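Local coordinates for organic hydroperoxide resistance protein (Elizabethkingia anophelis NUHP1, PDB 6D9N) that probably reduces organic hydroperoxides by redox chemistry at a pair of thiols, as other members of the OsmC/Ohr family do, at residues Gly25-Lys28 against Val33-Phe36; Ala64-Ala69 against Pro130-Thr135; Val90-Gly93 against Gly99-Leu102. All coordinates share one frame; numbering follows the deposited sequence.

Contact 1: residues Gly25-Lys28 against Val33-Phe36; sequences GHVK and VLEF. With EDO (1,2-ethanediol), chain F.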
# COMPACT_ATOMS: atom_id res chain seq x y z
N GLY B 25 -15.53 6.13 -4.86
CA GLY B 25 -14.25 6.65 -5.30
C GLY B 25 -13.71 6.05 -6.58
O GLY B 25 -14.13 5.01 -7.08
N HIS B 26 -12.69 6.74 -7.08
CA HIS B 26 -11.99 6.35 -8.29
C HIS B 26 -10.51 6.60 -8.05
O HIS B 26 -10.15 7.61 -7.45
CB HIS B 26 -12.48 7.25 -9.44
CG HIS B 26 -11.94 6.87 -10.77
ND1 HIS B 26 -12.45 5.82 -11.50
CD2 HIS B 26 -10.92 7.38 -11.51
CE1 HIS B 26 -11.77 5.70 -12.63
NE2 HIS B 26 -10.86 6.66 -12.67
N VAL B 27 -9.65 5.68 -8.52
CA VAL B 27 -8.22 5.89 -8.41
C VAL B 27 -7.56 5.59 -9.76
O VAL B 27 -7.98 4.69 -10.50
CB VAL B 27 -7.60 5.11 -7.20
CG1 VAL B 27 -7.67 3.60 -7.38
CG2 VAL B 27 -6.20 5.61 -6.86
N LYS B 28 -6.55 6.40 -10.08
CA LYS B 28 -5.86 6.27 -11.37
C LYS B 28 -4.39 6.56 -11.17
O LYS B 28 -4.04 7.60 -10.61
CB LYS B 28 -6.41 7.31 -12.37
CG LYS B 28 -5.90 7.20 -13.80
CD LYS B 28 -6.45 8.31 -14.70
CE LYS B 28 -5.95 8.20 -16.12
NZ LYS B 28 -6.55 9.24 -17.00
N VAL B 33 -1.87 3.06 -16.04
CA VAL B 33 -1.69 1.61 -15.99
C VAL B 33 -2.64 0.97 -15.00
O VAL B 33 -3.13 -0.15 -15.23
CB VAL B 33 -0.22 1.31 -15.64
CG1 VAL B 33 -0.07 -0.17 -15.26
CG2 VAL B 33 0.63 1.64 -16.84
N LEU B 34 -2.91 1.65 -13.88
CA LEU B 34 -3.90 1.22 -12.89
C LEU B 34 -5.04 2.24 -12.90
O LEU B 34 -4.79 3.45 -12.76
CB LEU B 34 -3.22 1.15 -11.50
CG LEU B 34 -3.97 0.76 -10.24
CD1 LEU B 34 -3.02 0.21 -9.14
CD2 LEU B 34 -4.75 1.96 -9.66
N GLU B 35 -6.29 1.79 -13.06
CA GLU B 35 -7.42 2.71 -12.99
C GLU B 35 -8.67 1.90 -12.67
O GLU B 35 -9.02 1.00 -13.45
CB GLU B 35 -7.59 3.46 -14.30
CG GLU B 35 -8.69 4.51 -14.14
CD GLU B 35 -8.72 5.61 -15.18
OE1 GLU B 35 -9.39 6.65 -14.94
OE2 GLU B 35 -8.12 5.46 -16.26
N PHE B 36 -9.35 2.23 -11.59
CA PHE B 36 -10.53 1.45 -11.23
C PHE B 36 -11.32 2.17 -10.15
O PHE B 36 -10.88 3.17 -9.56
CB PHE B 36 -10.19 0.00 -10.83
CG PHE B 36 -9.06 -0.12 -9.83
CD1 PHE B 36 -9.22 0.29 -8.52
CD2 PHE B 36 -7.88 -0.71 -10.22
CE1 PHE B 36 -8.19 0.16 -7.61
CE2 PHE B 36 -6.86 -0.86 -9.33
CZ PHE B 36 -7.02 -0.43 -8.02
C1 EDO F . -6.28 -1.34 -15.18
O1 EDO F . -6.41 -1.00 -13.80
C2 EDO F . -6.66 -0.14 -16.03
O2 EDO F . -8.08 0.09 -15.95
O HOH W 1 -9.66 9.10 -16.30
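The carboxylate oxygen OE1 of E35 is gripped twice: H26 NE2 donates to it at 2.7 Å, and a water at 2.8 Å from OE1 gives a second hydrogen bond. OE1 sits at the ring edge in the plane of H26 and accepts the N-H through its anti lone pair, while the carboxylate is turned 64° against the ring. H26 ND1 is hydrogen-bonded to E37, so two acidic side chains fix the imidazole's rotation and could favour its protonated form. The extended chain of K28 slants across the same carboxylate, its CD 3.4 Å from E35 OE1. K28 NZ falls short of a salt bridge with E35 and reaches OE1 through the shared water.

V27 and F36 share the opposite face, joined at its margin by L34 CD2; on the second subunit V27 meets S63, L34 meets L57 and F36 meets L34. V27 CG1 presses on F36 CE1 at 3.5 Å; F36 has CG between its backbone N and carbonyl carbon (chi1 48°), which lays the ring beside the valine. Two backbone bonds join V27 and F36, V27 N to F36 O and F36 N to V27 O, both 3.0 Å. K28 and E35 make the neighbouring non-hydrogen-bonded pair, turning E35 N and O outward to an ethanediol, probably from the crystallisation liquor. This is an antiparallel beta hairpin, polar on one face and apolar on the dimer side.

Contact 2: residues Ala64-Ala69 against Pro130-Thr135; sequences ACFDSA and PYSNAT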
# COMPACT_ATOMS: atom_id res chain seq x y z
N ALA B 64 2.99 -8.39 -3.20
CA ALA B 64 3.91 -8.22 -4.32
C ALA B 64 5.27 -7.68 -3.89
O ALA B 64 6.31 -8.14 -4.39
CB ALA B 64 3.26 -7.29 -5.35
N CYS B 65 5.31 -6.72 -2.97
CA CYS B 65 6.57 -6.19 -2.47
C CYS B 65 7.38 -7.29 -1.83
O CYS B 65 8.59 -7.46 -2.08
CB CYS B 65 6.25 -5.09 -1.42
SG CYS B 65 7.75 -4.30 -0.73
N PHE B 66 6.74 -8.08 -0.98
CA PHE B 66 7.48 -9.11 -0.26
C PHE B 66 7.96 -10.19 -1.22
O PHE B 66 9.11 -10.66 -1.12
CB PHE B 66 6.63 -9.64 0.90
CG PHE B 66 7.46 -10.39 1.90
CD1 PHE B 66 8.02 -9.72 2.99
CD2 PHE B 66 7.74 -11.73 1.74
CE1 PHE B 66 8.77 -10.38 3.92
CE2 PHE B 66 8.54 -12.39 2.66
CZ PHE B 66 9.06 -11.71 3.75
N ASP B 67 7.11 -10.63 -2.16
CA ASP B 67 7.55 -11.63 -3.12
C ASP B 67 8.68 -11.11 -3.99
O ASP B 67 9.64 -11.86 -4.27
CB ASP B 67 6.39 -12.10 -4.01
CG ASP B 67 6.74 -13.40 -4.72
OD1 ASP B 67 7.03 -14.39 -4.01
OD2 ASP B 67 6.78 -13.42 -5.97
N SER B 68 8.63 -9.84 -4.40
CA SER B 68 9.72 -9.27 -5.19
C SER B 68 11.03 -9.24 -4.39
O SER B 68 12.09 -9.65 -4.89
CB SER B 68 9.33 -7.86 -5.62
OG SER B 68 10.39 -7.29 -6.37
N ALA B 69 10.96 -8.81 -3.14
CA ALA B 69 12.15 -8.77 -2.28
C ALA B 69 12.69 -10.17 -2.05
O ALA B 69 13.90 -10.39 -2.11
CB ALA B 69 11.78 -8.11 -0.95
N PRO B 130 10.19 -2.59 1.03
CA PRO B 130 9.81 -1.28 1.60
C PRO B 130 8.55 -1.27 2.43
O PRO B 130 8.47 -0.45 3.35
CB PRO B 130 9.67 -0.38 0.36
CG PRO B 130 10.69 -0.95 -0.55
CD PRO B 130 10.63 -2.46 -0.35
N TYR B 131 7.58 -2.14 2.16
CA TYR B 131 6.37 -2.11 2.97
C TYR B 131 6.67 -2.57 4.39
O TYR B 131 6.09 -2.05 5.36
CB TYR B 131 5.29 -3.02 2.41
CG TYR B 131 4.45 -2.50 1.24
CD1 TYR B 131 3.08 -2.56 1.29
CD2 TYR B 131 5.04 -2.02 0.07
CE1 TYR B 131 2.27 -2.14 0.22
CE2 TYR B 131 4.28 -1.61 -1.01
CZ TYR B 131 2.89 -1.70 -0.95
OH TYR B 131 2.10 -1.34 -2.03
N SER B 132 7.58 -3.56 4.53
CA SER B 132 8.01 -3.97 5.86
C SER B 132 8.75 -2.86 6.57
O SER B 132 8.51 -2.62 7.76
CB SER B 132 8.91 -5.21 5.77
OG SER B 132 8.17 -6.32 5.32
N ASN B 133 9.67 -2.18 5.89
CA ASN B 133 10.36 -1.06 6.53
C ASN B 133 9.40 0.06 6.88
O ASN B 133 9.59 0.72 7.91
CB ASN B 133 11.49 -0.58 5.62
CG ASN B 133 12.60 -1.62 5.54
OD1 ASN B 133 13.04 -2.12 6.57
ND2 ASN B 133 13.05 -1.94 4.33
N ALA B 134 8.36 0.28 6.07
CA ALA B 134 7.45 1.41 6.33
C ALA B 134 6.55 1.17 7.53
O ALA B 134 6.04 2.13 8.12
CB ALA B 134 6.58 1.64 5.08
N THR B 135 6.27 -0.09 7.88
CA THR B 135 5.27 -0.42 8.89
C THR B 135 5.85 -0.90 10.21
O THR B 135 5.11 -0.99 11.20
CB THR B 135 4.27 -1.48 8.38
OG1 THR B 135 4.96 -2.67 7.98
CG2 THR B 135 3.42 -0.90 7.23
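C65 carries its SG opposite the backbone N (chi1 -179°), and Y131 swings its ring carbon CG away from its own carbonyl (chi1 -80°); together these torsions bring the sulfur and the phenol ring together between the two helices. The sulfur lies against the first turn of helix 130-135, 3.4 Å from P130 CD, and obliquely beside the Y131 ring, 4.7 Å from SG to the centroid. Proline suits the opening residue of a helix, where a missing N-H costs nothing, and its CD gives the sulfur an apolar wall. The helix axes stay 9.4 Å apart at 120°, and C65 and the Y131 ring fill the gap.

F66 turns the edge of its ring to S132 OG, 4.1 Å from CD1. That hydroxyl is bonded instead to H126 and Y62, which lets a serine sit buried beside an apolar ring. Y131 OH reaches P54 O of the second subunit, tying the Y131 ring to the dimer interface. C65 SG is joined to C129 in a disulfide, near a thiocyanate ion probably derived from crystallisation. The disulfide represents an oxidised state, consistent with a peroxidase cycle in which one cysteine is oxidised by the hydroperoxide to a sulfenic acid and the other condenses with it.

Contact 3: residues Val90-Gly93 against Gly99-Leu102; sequences VGIG and GFGL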
# COMPACT_ATOMS: atom_id res chain seq x y z
N VAL B 90 -4.92 -8.50 5.28
CA VAL B 90 -4.92 -7.19 5.91
C VAL B 90 -6.26 -6.96 6.58
O VAL B 90 -7.31 -7.09 5.94
CB VAL B 90 -4.70 -6.10 4.84
CG1 VAL B 90 -4.88 -4.68 5.44
CG2 VAL B 90 -3.31 -6.29 4.23
N GLY B 91 -6.22 -6.61 7.86
CA GLY B 91 -7.41 -6.27 8.62
C GLY B 91 -7.39 -4.79 8.96
O GLY B 91 -6.32 -4.20 9.11
N ILE B 92 -8.58 -4.22 9.14
CA ILE B 92 -8.75 -2.84 9.57
C ILE B 92 -9.67 -2.82 10.78
O ILE B 92 -10.65 -3.57 10.83
CB ILE B 92 -9.29 -1.94 8.42
CG1 ILE B 92 -9.44 -0.48 8.88
CG2 ILE B 92 -10.61 -2.46 7.83
CD1 ILE B 92 -9.94 0.53 7.89
N GLY B 93 -9.36 -1.94 11.73
CA GLY B 93 -10.25 -1.74 12.85
C GLY B 93 -10.02 -0.37 13.46
O GLY B 93 -9.17 0.39 13.00
N GLY B 99 -9.35 7.05 15.12
CA GLY B 99 -8.94 6.71 13.77
C GLY B 99 -8.98 5.22 13.53
O GLY B 99 -9.48 4.43 14.34
N PHE B 100 -8.44 4.82 12.39
CA PHE B 100 -8.42 3.41 12.02
C PHE B 100 -7.00 2.93 11.76
O PHE B 100 -6.13 3.71 11.35
CB PHE B 100 -9.31 3.15 10.78
CG PHE B 100 -10.74 3.49 11.02
CD1 PHE B 100 -11.23 4.79 10.78
CD2 PHE B 100 -11.61 2.56 11.55
CE1 PHE B 100 -12.57 5.13 11.04
CE2 PHE B 100 -12.96 2.89 11.79
CZ PHE B 100 -13.42 4.16 11.54
N GLY B 101 -6.77 1.64 12.01
CA GLY B 101 -5.44 1.07 11.86
C GLY B 101 -5.51 -0.29 11.19
O GLY B 101 -6.56 -0.93 11.11
N LEU B 102 -4.36 -0.74 10.71
CA LEU B 102 -4.23 -2.01 10.02
C LEU B 102 -3.53 -3.07 10.87
O LEU B 102 -2.81 -2.77 11.83
CB LEU B 102 -3.42 -1.85 8.72
CG LEU B 102 -3.98 -0.84 7.70
CD1 LEU B 102 -3.10 -0.83 6.44
CD2 LEU B 102 -5.43 -1.17 7.38
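G93 and G101 hold the tight part of the contact as an antiparallel hydrogen-bonded pair: G93 N donates to G101 O at 3.0 Å, and G101 N returns a bond to G93 O at 2.9 Å. No side chain of either residue stands between the two backbones on that face. On the other face the buried apolar chains pack at van der Waals distance. I92 and L102 form the next, non-hydrogen-bonded pair, with I92 CB 4.1 Å from L102 CD2. L102 places CG opposite its own carbonyl (chi1 -58°), which sends CD2 back toward V90 as well, 4.0 Å from V90 CG1. Branched aliphatics suit this floor because helix 54-77 lies on it, F58 touching both V90 and L102.

The two strands, 161° apart in direction, form a beta hairpin in the mixed sheet of the OsmC-like fold; V90, G91 and I92 also pair antiparallel with a strand of the second subunit, continuing the sheet through the dimer.

The turn end is less enclosed, for F100 is partly exposed. Its CB lies 4.0 Å from I92 CD1, and its ring offers an edge to G93 O, 3.6 Å from F100 CD2. P130 of the second subunit gives the aromatic an apolar neighbour.

Overall arrangement
From the N terminus the chain first makes strand 11-20, then turns back into strand 25-29, and contact 1 closes the short hairpin with 35-38. Helix 54-77 follows and opens contact 2, which stays open for 60 residues until helix 130-135 returns to it. Inside that long loop, contact 3 closes the hairpin 85-94/100-109, so it is nested in contact 2, while contact 1 stands in series with both. Contact 2 joins the long helix to the C-terminal helical region; contact 1 and contact 3 each join neighbouring strands within one of the two sheets. None touches another within the chain, yet all three meet the second subunit.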